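Local atomic coordinates of OsmC family protein (Rhodothermus marinus, PDB entry 5CML), a protein that probably hydrolyses carboxyl esters as a serine esterase, this chain being its alpha/beta-hydrolase domain, cut from a longer protein that also has an OsmC domain. Residues Met1-Val6 and Val61-Phe66; Ala32-Cys37 and Lys45-Ile50; Thr83-Leu88 and Leu116-Glu121; Gly111-Leu116 and Gly132-Pro137. All coordinates share one frame; numbering follows the deposited sequence.

How the interactions relate
The four contacts run through one alpha/beta-hydrolase domain built on a central mixed sheet. Interactions 1 and 2 reach its neighbouring strands 59-65 and 30-36, with centres about 9 Å apart; along the chain, interaction 2 is nested inside the loop that interaction 1 closes. Interactions 3 and 4 share Leu116, have centres about 11 Å apart and alternate along the chain. The centres of interactions 1 and 4 are about 21 Å apart, yet Phe66 still packs on Ala114. Interactions 1 and 2 knit the sheet and its crossover helix 45-56, while 3 and 4 pack helix 110-118, which follows the probable nucleophile elbow, against helix 85-98 and the loop after strand 127-131.

Interaction 1: residues Met1-Val6 and Val61-Phe66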
loop_
_atom_site.group_PDB
_atom_site.type_symbol
_atom_site.label_atom_id
_atom_site.label_comp_id
_atom_site.label_asym_id
_atom_site.label_seq_id
_atom_site.Cartn_x
_atom_site.Cartn_y
_atom_site.Cartn_z
ATOM N N MET A 1 -0.816 4.946 21.419
ATOM C CA MET A 1 -0.455 5.446 20.058
ATOM C C MET A 1 -0.180 6.938 20.089
ATOM O O MET A 1 -0.892 7.693 20.744
ATOM C CB MET A 1 -1.583 5.142 19.078
ATOM C CG MET A 1 -1.430 5.694 17.687
ATOM S SD MET A 1 -2.994 5.400 16.819
ATOM C CE MET A 1 -2.497 5.077 15.122
ATOM N N GLN A 2 0.877 7.360 19.401
ATOM C CA GLN A 2 1.135 8.776 19.165
ATOM C C GLN A 2 1.223 8.987 17.650
ATOM O O GLN A 2 1.882 8.223 16.995
ATOM C CB GLN A 2 2.436 9.233 19.823
ATOM C CG GLN A 2 2.811 10.624 19.418
ATOM C CD GLN A 2 3.984 11.186 20.195
ATOM O OE1 GLN A 2 4.788 10.446 20.754
ATOM N NE2 GLN A 2 4.095 12.513 20.208
ATOM N N ILE A 3 0.581 10.018 17.114
ATOM C CA ILE A 3 0.650 10.311 15.678
ATOM C C ILE A 3 1.472 11.567 15.431
ATOM O O ILE A 3 1.271 12.594 16.096
ATOM C CB ILE A 3 -0.743 10.493 15.086
ATOM C CG1 ILE A 3 -1.583 9.228 15.308
ATOM C CG2 ILE A 3 -0.653 10.842 13.592
ATOM C CD1 ILE A 3 -3.025 9.385 14.881
ATOM N N LYS A 4 2.393 11.473 14.470
ATOM C CA LYS A 4 3.266 12.581 14.090
ATOM C C LYS A 4 3.234 12.861 12.594
ATOM O O LYS A 4 3.159 11.951 11.796
ATOM C CB LYS A 4 4.721 12.305 14.484
ATOM C CG LYS A 4 4.946 12.097 15.963
ATOM C CD LYS A 4 6.438 12.038 16.275
ATOM C CE LYS A 4 6.682 11.963 17.762
ATOM N NZ LYS A 4 8.132 11.892 18.040
ATOM N N THR A 5 3.351 14.133 12.227
ATOM C CA THR A 5 3.553 14.514 10.839
ATOM C C THR A 5 5.048 14.492 10.554
ATOM O O THR A 5 5.838 14.947 11.373
ATOM C CB THR A 5 2.967 15.892 10.541
ATOM O OG1 THR A 5 1.549 15.843 10.719
ATOM C CG2 THR A 5 3.267 16.312 9.113
ATOM N N VAL A 6 5.420 13.902 9.416
ATOM C CA VAL A 6 6.800 13.847 8.992
ATOM C C VAL A 6 6.921 14.381 7.592
ATOM O O VAL A 6 5.964 14.393 6.823
ATOM C CB VAL A 6 7.395 12.420 9.039
ATOM C CG1 VAL A 6 7.256 11.834 10.435
ATOM C CG2 VAL A 6 6.785 11.515 7.981
ATOM N N VAL A 61 3.807 2.695 12.115
ATOM C CA VAL A 61 3.251 2.706 10.755
ATOM C C VAL A 61 3.455 4.069 10.094
ATOM O O VAL A 61 2.993 5.093 10.622
ATOM C CB VAL A 61 1.728 2.383 10.756
ATOM C CG1 VAL A 61 1.204 2.327 9.336
ATOM C CG2 VAL A 61 1.415 1.054 11.449
ATOM N N LEU A 62 4.143 4.077 8.952
ATOM C CA LEU A 62 4.261 5.284 8.137
ATOM C C LEU A 62 3.192 5.217 7.049
ATOM O O LEU A 62 3.276 4.413 6.112
ATOM C CB LEU A 62 5.653 5.419 7.519
ATOM C CG LEU A 62 5.910 6.714 6.734
ATOM C CD1 LEU A 62 5.931 7.934 7.670
ATOM C CD2 LEU A 62 7.211 6.633 5.980
ATOM N N ARG A 63 2.195 6.079 7.175
ATOM C CA ARG A 63 1.127 6.161 6.197
ATOM C C ARG A 63 1.534 7.093 5.089
ATOM O O ARG A 63 1.831 8.268 5.321
ATOM C CB ARG A 63 -0.151 6.658 6.848
ATOM C CG ARG A 63 -0.746 5.675 7.803
ATOM C CD ARG A 63 -2.029 6.185 8.351
ATOM N NE ARG A 63 -1.851 7.024 9.535
ATOM C CZ ARG A 63 -2.368 8.238 9.682
ATOM N NH1 ARG A 63 -3.052 8.815 8.688
ATOM N NH2 ARG A 63 -2.175 8.887 10.824
ATOM N N PHE A 64 1.563 6.552 3.880
ATOM C CA PHE A 64 1.937 7.322 2.716
ATOM C C PHE A 64 0.739 7.406 1.795
ATOM O O PHE A 64 0.234 6.386 1.329
ATOM C CB PHE A 64 3.125 6.686 2.011
ATOM C CG PHE A 64 3.548 7.417 0.788
ATOM C CD1 PHE A 64 4.410 8.495 0.883
ATOM C CD2 PHE A 64 3.068 7.047 -0.458
ATOM C CE1 PHE A 64 4.805 9.180 -0.243
ATOM C CE2 PHE A 64 3.462 7.734 -1.595
ATOM C CZ PHE A 64 4.325 8.800 -1.483
ATOM N N ASP A 65 0.282 8.627 1.563
ATOM C CA ASP A 65 -0.878 8.875 0.716
ATOM C C ASP A 65 -0.508 8.775 -0.756
ATOM O O ASP A 65 0.086 9.693 -1.335
ATOM C CB ASP A 65 -1.452 10.257 1.024
ATOM C CG ASP A 65 -2.526 10.670 0.055
ATOM O OD1 ASP A 65 -3.190 9.786 -0.534
ATOM O OD2 ASP A 65 -2.708 11.892 -0.112
ATOM N N PHE A 66 -0.894 7.659 -1.361
ATOM C CA PHE A 66 -0.504 7.356 -2.731
ATOM C C PHE A 66 -1.221 8.256 -3.729
ATOM O O PHE A 66 -0.780 8.408 -4.865
ATOM C CB PHE A 66 -0.798 5.876 -3.013
ATOM C CG PHE A 66 -0.200 5.372 -4.282
ATOM C CD1 PHE A 66 1.111 4.926 -4.319
ATOM C CD2 PHE A 66 -0.946 5.355 -5.444
ATOM C CE1 PHE A 66 1.671 4.462 -5.528
ATOM C CE2 PHE A 66 -0.398 4.888 -6.637
ATOM C CZ PHE A 66 0.910 4.439 -6.668
#
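Val6 and Leu62 meet on one face of the central mixed sheet of this alpha/beta-hydrolase domain, while Ile3 and Arg63 meet on the other. Their strands are not neighbours: strand 15-22 runs between them, antiparallel to both, and pairs with the backbone of Gln2, Lys4 and Val6. What joins 2-9 to 59-65 is therefore side chains reaching past a third strand. The tight part is the buried pair, where methyl meets methyl, Val6 CG2 lying 3.7 Å from Leu62 CD1. Leu62 extends toward it with CG anti to the backbone N (chi1 -175°), and helix 85-98 closes over both residues through Phe94 and Leu95. The other pair is no more distant but lies nearer solvent, for Ile3 is exposed. Here the two side chains cross at about a right angle, and the contact is hydrocarbon against the rim of a guanidinium rather than a polar bond. Arg63 spends its charge on the strand between, where NE forms a salt bridge with Asp21, and a bend in its chain at chi3 (-87°) turns the guanidinium aside. Ile3 CG2 then approaches the edge of that group, near its plane, 3.7 Å from Arg63 NH2.

Interaction 2: residues Ala32-Cys37 and Lys45-Ile50; sequences ALFAHC and KAVTTI
Val47 sets one methyl, CG2, on the His36 ring and against Phe34, packing helix 45-56 onto strand 30-36 in the first half of a beta-alpha-beta crossover that returns through strand 59-65. Over the ring the fit is a CH-pi contact: Val47 CG2 stands 3.6 Å from the centroid of His36, only 10° off the normal. The same methyl lies 3.6 Å from Phe34 CE2, the two side chains running past each other in opposite directions. Ile50 crosses Phe34 at about a right angle, and its CG2 is again 3.6 Å from Phe34 CE2, while its CD1 reaches toward CZ. Val47 can serve both rings because its CG2 lies anti to the backbone N. One shell further out, His36 ND1 accepts a hydrogen bond from Phe38 N, which helps fix the turn of the ring, with Phe34 O in the plane at the ring's edge. With an alanine here, Val47 CG2 would probably lose the flat surface it rests on, and Phe38 N would be left without its ring partner. Helix and strand run nearly antiparallel, at 163°, and helix 234-252 packs against Thr49 and Ile50 through Ala237. Within the first turn, Lys45 O takes two bonds from Thr49 through opposite faces of its carbonyl plane, one from the backbone N and one of 2.7 Å from Thr49 OG1.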
loop_
_atom_site.group_PDB
_atom_site.type_symbol
_atom_site.label_atom_id
_atom_site.label_comp_id
_atom_site.label_asym_id
_atom_site.label_seq_id
_atom_site.Cartn_x
_atom_site.Cartn_y
_atom_site.Cartn_z
ATOM N N ALA A 32 6.333 -0.282 9.573
ATOM C CA ALA A 32 5.614 -0.651 8.360
ATOM C C ALA A 32 5.440 0.579 7.510
ATOM O O ALA A 32 5.138 1.648 8.028
ATOM C CB ALA A 32 4.255 -1.260 8.687
ATOM N N LEU A 33 5.607 0.427 6.198
ATOM C CA LEU A 33 5.249 1.457 5.236
ATOM C C LEU A 33 3.901 1.064 4.685
ATOM O O LEU A 33 3.724 -0.070 4.240
ATOM C CB LEU A 33 6.281 1.574 4.101
ATOM C CG LEU A 33 5.893 2.500 2.945
ATOM C CD1 LEU A 33 5.755 3.925 3.469
ATOM C CD2 LEU A 33 6.903 2.445 1.773
ATOM N N PHE A 34 2.957 1.989 4.744
ATOM C CA PHE A 34 1.577 1.723 4.340
ATOM C C PHE A 34 1.189 2.713 3.255
ATOM O O PHE A 34 0.822 3.857 3.543
ATOM C CB PHE A 34 0.658 1.825 5.565
ATOM C CG PHE A 34 -0.784 1.436 5.330
ATOM C CD1 PHE A 34 -1.222 0.874 4.144
ATOM C CD2 PHE A 34 -1.708 1.641 6.347
ATOM C CE1 PHE A 34 -2.564 0.519 3.974
ATOM C CE2 PHE A 34 -3.047 1.288 6.192
ATOM C CZ PHE A 34 -3.474 0.725 4.994
ATOM N N ALA A 35 1.280 2.261 2.004
ATOM C CA ALA A 35 0.921 3.083 0.849
ATOM C C ALA A 35 -0.528 2.819 0.502
ATOM O O ALA A 35 -0.889 1.693 0.215
ATOM C CB ALA A 35 1.795 2.770 -0.310
ATOM N N HIS A 36 -1.361 3.846 0.532
ATOM C CA HIS A 36 -2.798 3.610 0.450
ATOM C C HIS A 36 -3.529 4.671 -0.355
ATOM O O HIS A 36 -2.999 5.770 -0.604
ATOM C CB HIS A 36 -3.384 3.564 1.857
ATOM C CG HIS A 36 -3.386 4.896 2.517
ATOM N ND1 HIS A 36 -4.428 5.786 2.384
ATOM C CD2 HIS A 36 -2.444 5.524 3.264
ATOM C CE1 HIS A 36 -4.133 6.897 3.038
ATOM N NE2 HIS A 36 -2.935 6.763 3.575
ATOM N N CYS A 37 -4.775 4.357 -0.709
ATOM C CA CYS A 37 -5.611 5.274 -1.476
ATOM C C CYS A 37 -6.891 5.629 -0.722
ATOM O O CYS A 37 -7.888 5.988 -1.336
ATOM C CB CYS A 37 -5.952 4.661 -2.836
ATOM S SG CYS A 37 -4.454 4.374 -3.867
ATOM N N LYS A 45 -11.092 7.536 8.097
ATOM C CA LYS A 45 -11.378 6.607 9.173
ATOM C C LYS A 45 -10.807 5.214 8.876
ATOM O O LYS A 45 -10.342 4.541 9.784
ATOM C CB LYS A 45 -12.885 6.536 9.434
ATOM C CG LYS A 45 -13.265 5.662 10.616
ATOM C CD LYS A 45 -14.749 5.764 10.947
ATOM C CE LYS A 45 -15.069 5.074 12.265
ATOM N NZ LYS A 45 -16.538 5.052 12.542
ATOM N N ALA A 46 -10.798 4.785 7.615
ATOM C CA ALA A 46 -10.315 3.443 7.311
ATOM C C ALA A 46 -8.829 3.319 7.592
ATOM O O ALA A 46 -8.389 2.366 8.248
ATOM C CB ALA A 46 -10.619 3.061 5.848
ATOM N N VAL A 47 -8.034 4.262 7.098
ATOM C CA VAL A 47 -6.597 4.113 7.257
ATOM C C VAL A 47 -6.171 4.310 8.718
ATOM O O VAL A 47 -5.270 3.613 9.190
ATOM C CB VAL A 47 -5.815 5.066 6.331
ATOM C CG1 VAL A 47 -5.906 6.530 6.784
ATOM C CG2 VAL A 47 -4.364 4.602 6.215
ATOM N N THR A 48 -6.828 5.202 9.452
ATOM C CA THR A 48 -6.450 5.400 10.854
ATOM C C THR A 48 -6.911 4.221 11.720
ATOM O O THR A 48 -6.239 3.856 12.679
ATOM C CB THR A 48 -6.987 6.724 11.429
ATOM O OG1 THR A 48 -8.403 6.785 11.304
ATOM C CG2 THR A 48 -6.363 7.927 10.715
ATOM N N THR A 49 -8.010 3.574 11.342
ATOM C CA THR A 49 -8.443 2.379 12.047
ATOM C C THR A 49 -7.472 1.221 11.812
ATOM O O THR A 49 -7.135 0.502 12.762
ATOM C CB THR A 49 -9.878 1.991 11.635
ATOM O OG1 THR A 49 -10.773 3.052 11.985
ATOM C CG2 THR A 49 -10.354 0.718 12.337
ATOM N N ILE A 50 -6.995 1.045 10.569
ATOM C CA ILE A 50 -6.021 -0.008 10.294
ATOM C C ILE A 50 -4.736 0.282 11.059
ATOM O O ILE A 50 -4.164 -0.596 11.716
ATOM C CB ILE A 50 -5.703 -0.120 8.811
ATOM C CG1 ILE A 50 -6.943 -0.642 8.070
ATOM C CG2 ILE A 50 -4.496 -1.019 8.581
ATOM C CD1 ILE A 50 -6.856 -0.508 6.546
#

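Interaction 3: residues Thr83-Leu88 and Leu116-Glu121; sequences TNFEDL and LAVAGE
Phe85 is the bump of this contact: its ring lies against the ledge made by Ala117 and Val118 near the end of helix 110-118. The ring is turned obliquely to both partners and touches them along one side. Nearest the ring's root, Phe85 CD1 comes to 3.3 Å from Val118 CG1, a tight fit. Further out the small Ala117 gives a shallow hollow, where the far end of the ring settles with Phe85 CE1 3.7 Å from Ala117 CB. The torsion about CA-CB (chi1 -78°) puts the ring anti to its own carbonyl carbon. Leu88, one turn later in helix 85-98, supplies a second and slacker bump, with its CD2 4.4 Å from Val118 CG2. Val118 thus projects between the two, one methyl to each. Leu176 of helix 170-179 touches both Phe85 and Ala117, and Phe172 meets the Phe85 ring, so a third helix completes the pocket. Replacing Phe85 by an alanine is likely to open a gap beside Val118 CG1 and take away the ring that Ala117 CB packs on. The start of helix 85-98 is fixed by an N-cap, in which Asn84 OD1 accepts from Asp87 N at 3.1 Å. Between the two segments the contact is apolar, resting on shape and buried hydrocarbon; one residue on, Arg89 of helix 85-98 adds a salt bridge to Glu121.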
loop_
_atom_site.group_PDB
_atom_site.type_symbol
_atom_site.label_atom_id
_atom_site.label_comp_id
_atom_site.label_asym_id
_atom_site.label_seq_id
_atom_site.Cartn_x
_atom_site.Cartn_y
_atom_site.Cartn_z
ATOM N N THR A 83 2.152 10.796 -7.737
ATOM C CA THR A 83 3.043 9.783 -7.204
ATOM C C THR A 83 3.692 8.876 -8.246
ATOM O O THR A 83 3.176 8.682 -9.359
ATOM C CB THR A 83 2.307 8.893 -6.211
ATOM O OG1 THR A 83 3.262 8.247 -5.361
ATOM C CG2 THR A 83 1.474 7.845 -6.940
ATOM N N ASN A 84 4.835 8.320 -7.851
ATOM C CA ASN A 84 5.506 7.289 -8.624
ATOM C C ASN A 84 6.270 6.341 -7.698
ATOM O O ASN A 84 6.199 6.460 -6.473
ATOM C CB ASN A 84 6.434 7.918 -9.658
ATOM C CG ASN A 84 7.436 8.885 -9.053
ATOM O OD1 ASN A 84 7.639 8.921 -7.844
ATOM N ND2 ASN A 84 8.087 9.667 -9.914
ATOM N N PHE A 85 6.993 5.399 -8.285
ATOM C CA PHE A 85 7.767 4.437 -7.514
ATOM C C PHE A 85 8.865 5.080 -6.679
ATOM O O PHE A 85 9.117 4.643 -5.545
ATOM C CB PHE A 85 8.379 3.396 -8.445
ATOM C CG PHE A 85 7.403 2.363 -8.886
ATOM C CD1 PHE A 85 6.862 1.488 -7.969
ATOM C CD2 PHE A 85 6.997 2.289 -10.193
ATOM C CE1 PHE A 85 5.951 0.534 -8.359
ATOM C CE2 PHE A 85 6.083 1.320 -10.599
ATOM C CZ PHE A 85 5.557 0.450 -9.675
ATOM N N GLU A 86 9.508 6.115 -7.221
ATOM C CA GLU A 86 10.557 6.813 -6.484
ATOM C C GLU A 86 10.047 7.431 -5.181
ATOM O O GLU A 86 10.762 7.445 -4.196
ATOM C CB GLU A 86 11.195 7.903 -7.348
ATOM C CG GLU A 86 12.012 8.963 -6.558
ATOM C CD GLU A 86 12.981 8.407 -5.481
ATOM O OE1 GLU A 86 13.376 7.215 -5.503
ATOM O OE2 GLU A 86 13.337 9.191 -4.580
ATOM N N ASP A 87 8.822 7.940 -5.163
ATOM C CA ASP A 87 8.285 8.474 -3.913
ATOM C C ASP A 87 8.150 7.387 -2.860
ATOM O O ASP A 87 8.401 7.634 -1.690
ATOM C CB ASP A 87 6.940 9.156 -4.147
ATOM C CG ASP A 87 7.072 10.402 -4.985
ATOM O OD1 ASP A 87 8.195 10.941 -5.078
ATOM O OD2 ASP A 87 6.058 10.839 -5.562
ATOM N N LEU A 88 7.740 6.185 -3.255
ATOM C CA LEU A 88 7.668 5.073 -2.305
ATOM C C LEU A 88 9.067 4.690 -1.825
ATOM O O LEU A 88 9.285 4.472 -0.633
ATOM C CB LEU A 88 6.989 3.864 -2.940
ATOM C CG LEU A 88 5.789 3.306 -2.208
ATOM C CD1 LEU A 88 4.736 4.393 -1.914
ATOM C CD2 LEU A 88 5.216 2.172 -3.045
ATOM N N LEU A 116 4.051 -4.301 -4.166
ATOM C CA LEU A 116 4.415 -5.615 -4.661
ATOM C C LEU A 116 5.513 -5.498 -5.699
ATOM O O LEU A 116 6.373 -6.364 -5.792
ATOM C CB LEU A 116 3.210 -6.342 -5.257
ATOM C CG LEU A 116 2.221 -6.843 -4.210
ATOM C CD1 LEU A 116 0.945 -7.219 -4.907
ATOM C CD2 LEU A 116 2.786 -8.034 -3.444
ATOM N N ALA A 117 5.491 -4.418 -6.468
ATOM C CA ALA A 117 6.499 -4.217 -7.500
ATOM C C ALA A 117 7.868 -3.802 -6.950
ATOM O O ALA A 117 8.896 -4.043 -7.600
ATOM C CB ALA A 117 6.014 -3.183 -8.509
ATOM N N VAL A 118 7.903 -3.172 -5.777
ATOM C CA VAL A 118 9.181 -2.725 -5.212
ATOM C C VAL A 118 9.682 -3.553 -4.027
ATOM O O VAL A 118 10.810 -3.364 -3.604
ATOM C CB VAL A 118 9.129 -1.243 -4.754
ATOM C CG1 VAL A 118 8.731 -0.346 -5.925
ATOM C CG2 VAL A 118 8.216 -1.049 -3.522
ATOM N N ALA A 119 8.872 -4.469 -3.501
ATOM C CA ALA A 119 9.261 -5.183 -2.279
ATOM C C ALA A 119 10.606 -5.888 -2.451
ATOM O O ALA A 119 11.447 -5.885 -1.550
ATOM C CB ALA A 119 8.194 -6.184 -1.888
ATOM N N GLY A 120 10.812 -6.472 -3.625
ATOM C CA GLY A 120 12.028 -7.195 -3.905
ATOM C C GLY A 120 13.256 -6.322 -3.944
ATOM O O GLY A 120 14.358 -6.851 -3.988
ATOM N N GLU A 121 13.073 -5.002 -3.925
ATOM C CA GLU A 121 14.198 -4.067 -3.956
ATOM C C GLU A 121 14.810 -3.826 -2.571
ATOM O O GLU A 121 15.892 -3.235 -2.467
ATOM C CB GLU A 121 13.767 -2.707 -4.548
ATOM C CG GLU A 121 13.166 -2.758 -5.963
ATOM C CD GLU A 121 12.685 -1.389 -6.451
ATOM O OE1 GLU A 121 13.114 -0.378 -5.867
ATOM O OE2 GLU A 121 11.873 -1.314 -7.413
#

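Interaction 4: residues Gly111-Leu116 and Gly132-Pro137; sequences GGAAVL and GAPCDP
Ala133 lays its methyl over one face of the Gly112-Ala113 peptide, with CB 4.0 Å from Gly112 CA and 4.1 Å from Ala113 N. The pyrrolidine ring of Pro134 is the other flattish group. Ala113 CB sits on one side of it, displaced from the centre toward Pro134 CG, which it meets at 4.1 Å. Asn207 and Leu211 of helix 206-214 touch Pro134 and Ala133 respectively, so the loop is caught between two helices. Gly112 is what makes the approach possible: a side-chain carbon on it would run straight into Ala133 CB. Gly132, just before, takes a positive phi of 68°, turning the chain as it leaves strand 127-131. The contact buries Pro134 O, for which the model holds no partner. Beyond the proline, Cys135 pairs with Cys210 in a disulfide, and the Asp136 side chain caps the start of helix 137-141. Helix 110-118 begins in what is probably the nucleophile elbow, Gly111 being the last glycine of its GxSxG pattern. A helix rising from such an elbow and packed by glycine and alanine against a strand-end loop fits the core of a serine hydrolase of the alpha/beta-hydrolase fold.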
loop_
_atom_site.group_PDB
_atom_site.type_symbol
_atom_site.label_atom_id
_atom_site.label_comp_id
_atom_site.label_asym_id
_atom_site.label_seq_id
_atom_site.Cartn_x
_atom_site.Cartn_y
_atom_site.Cartn_z
ATOM N N GLY A 111 -1.731 1.346 -4.496
ATOM C CA GLY A 111 -0.600 1.238 -3.595
ATOM C C GLY A 111 -0.175 -0.196 -3.373
ATOM O O GLY A 111 0.988 -0.466 -3.085
ATOM N N GLY A 112 -1.127 -1.125 -3.473
ATOM C CA GLY A 112 -0.815 -2.539 -3.352
ATOM C C GLY A 112 0.027 -3.016 -4.530
ATOM O O GLY A 112 1.012 -3.750 -4.379
ATOM N N ALA A 113 -0.365 -2.605 -5.726
ATOM C CA ALA A 113 0.415 -2.959 -6.892
ATOM C C ALA A 113 1.825 -2.373 -6.748
ATOM O O ALA A 113 2.814 -3.039 -7.031
ATOM C CB ALA A 113 -0.260 -2.465 -8.153
ATOM N N ALA A 114 1.917 -1.149 -6.239
ATOM C CA ALA A 114 3.210 -0.506 -6.078
ATOM C C ALA A 114 4.107 -1.222 -5.075
ATOM O O ALA A 114 5.284 -1.434 -5.361
ATOM C CB ALA A 114 3.030 0.933 -5.655
ATOM N N VAL A 115 3.594 -1.579 -3.892
ATOM C CA VAL A 115 4.477 -2.237 -2.917
ATOM C C VAL A 115 4.909 -3.618 -3.416
ATOM O O VAL A 115 6.031 -4.050 -3.154
ATOM C CB VAL A 115 3.861 -2.381 -1.489
ATOM C CG1 VAL A 115 3.581 -1.004 -0.864
ATOM C CG2 VAL A 115 2.654 -3.284 -1.467
ATOM N N LEU A 116 4.051 -4.301 -4.166
ATOM C CA LEU A 116 4.415 -5.615 -4.661
ATOM C C LEU A 116 5.513 -5.498 -5.699
ATOM O O LEU A 116 6.373 -6.364 -5.792
ATOM C CB LEU A 116 3.210 -6.342 -5.257
ATOM C CG LEU A 116 2.221 -6.843 -4.210
ATOM C CD1 LEU A 116 0.945 -7.219 -4.907
ATOM C CD2 LEU A 116 2.786 -8.034 -3.444
ATOM N N GLY A 132 -7.100 -5.111 -1.833
ATOM C CA GLY A 132 -7.768 -4.672 -3.045
ATOM C C GLY A 132 -6.820 -4.396 -4.202
ATOM O O GLY A 132 -7.132 -3.596 -5.075
ATOM N N ALA A 133 -5.673 -5.056 -4.226
ATOM C CA ALA A 133 -4.648 -4.754 -5.247
ATOM C C ALA A 133 -5.009 -5.320 -6.630
ATOM O O ALA A 133 -5.459 -6.457 -6.740
ATOM C CB ALA A 133 -3.298 -5.297 -4.822
ATOM N N PRO A 134 -4.781 -4.529 -7.686
ATOM C CA PRO A 134 -4.953 -5.056 -9.040
ATOM C C PRO A 134 -3.761 -5.927 -9.406
ATOM O O PRO A 134 -2.692 -5.739 -8.849
ATOM C CB PRO A 134 -5.050 -3.802 -9.897
ATOM C CG PRO A 134 -4.233 -2.795 -9.176
ATOM C CD PRO A 134 -4.440 -3.100 -7.689
ATOM N N CYS A 135 -3.945 -6.870 -10.324
ATOM C CA CYS A 135 -2.902 -7.846 -10.604
ATOM C C CYS A 135 -2.110 -7.535 -11.859
ATOM O O CYS A 135 -1.006 -8.047 -12.027
ATOM C CB CYS A 135 -3.510 -9.237 -10.735
ATOM S SG CYS A 135 -4.529 -9.460 -12.200
ATOM N N ASP A 136 -2.676 -6.712 -12.740
ATOM C CA ASP A 136 -2.048 -6.478 -14.034
ATOM C C ASP A 136 -2.432 -5.135 -14.662
ATOM O O ASP A 136 -3.340 -4.453 -14.189
ATOM C CB ASP A 136 -2.387 -7.642 -14.990
ATOM C CG ASP A 136 -3.872 -7.812 -15.237
ATOM O OD1 ASP A 136 -4.651 -6.841 -15.112
ATOM O OD2 ASP A 136 -4.264 -8.944 -15.599
ATOM N N PRO A 137 -1.713 -4.727 -15.720
ATOM C CA PRO A 137 -2.032 -3.434 -16.328
ATOM C C PRO A 137 -3.452 -3.306 -16.874
ATOM O O PRO A 137 -4.005 -2.222 -16.831
ATOM C CB PRO A 137 -0.994 -3.334 -17.462
ATOM C CG PRO A 137 0.188 -4.042 -16.898
ATOM C CD PRO A 137 -0.394 -5.219 -16.164
#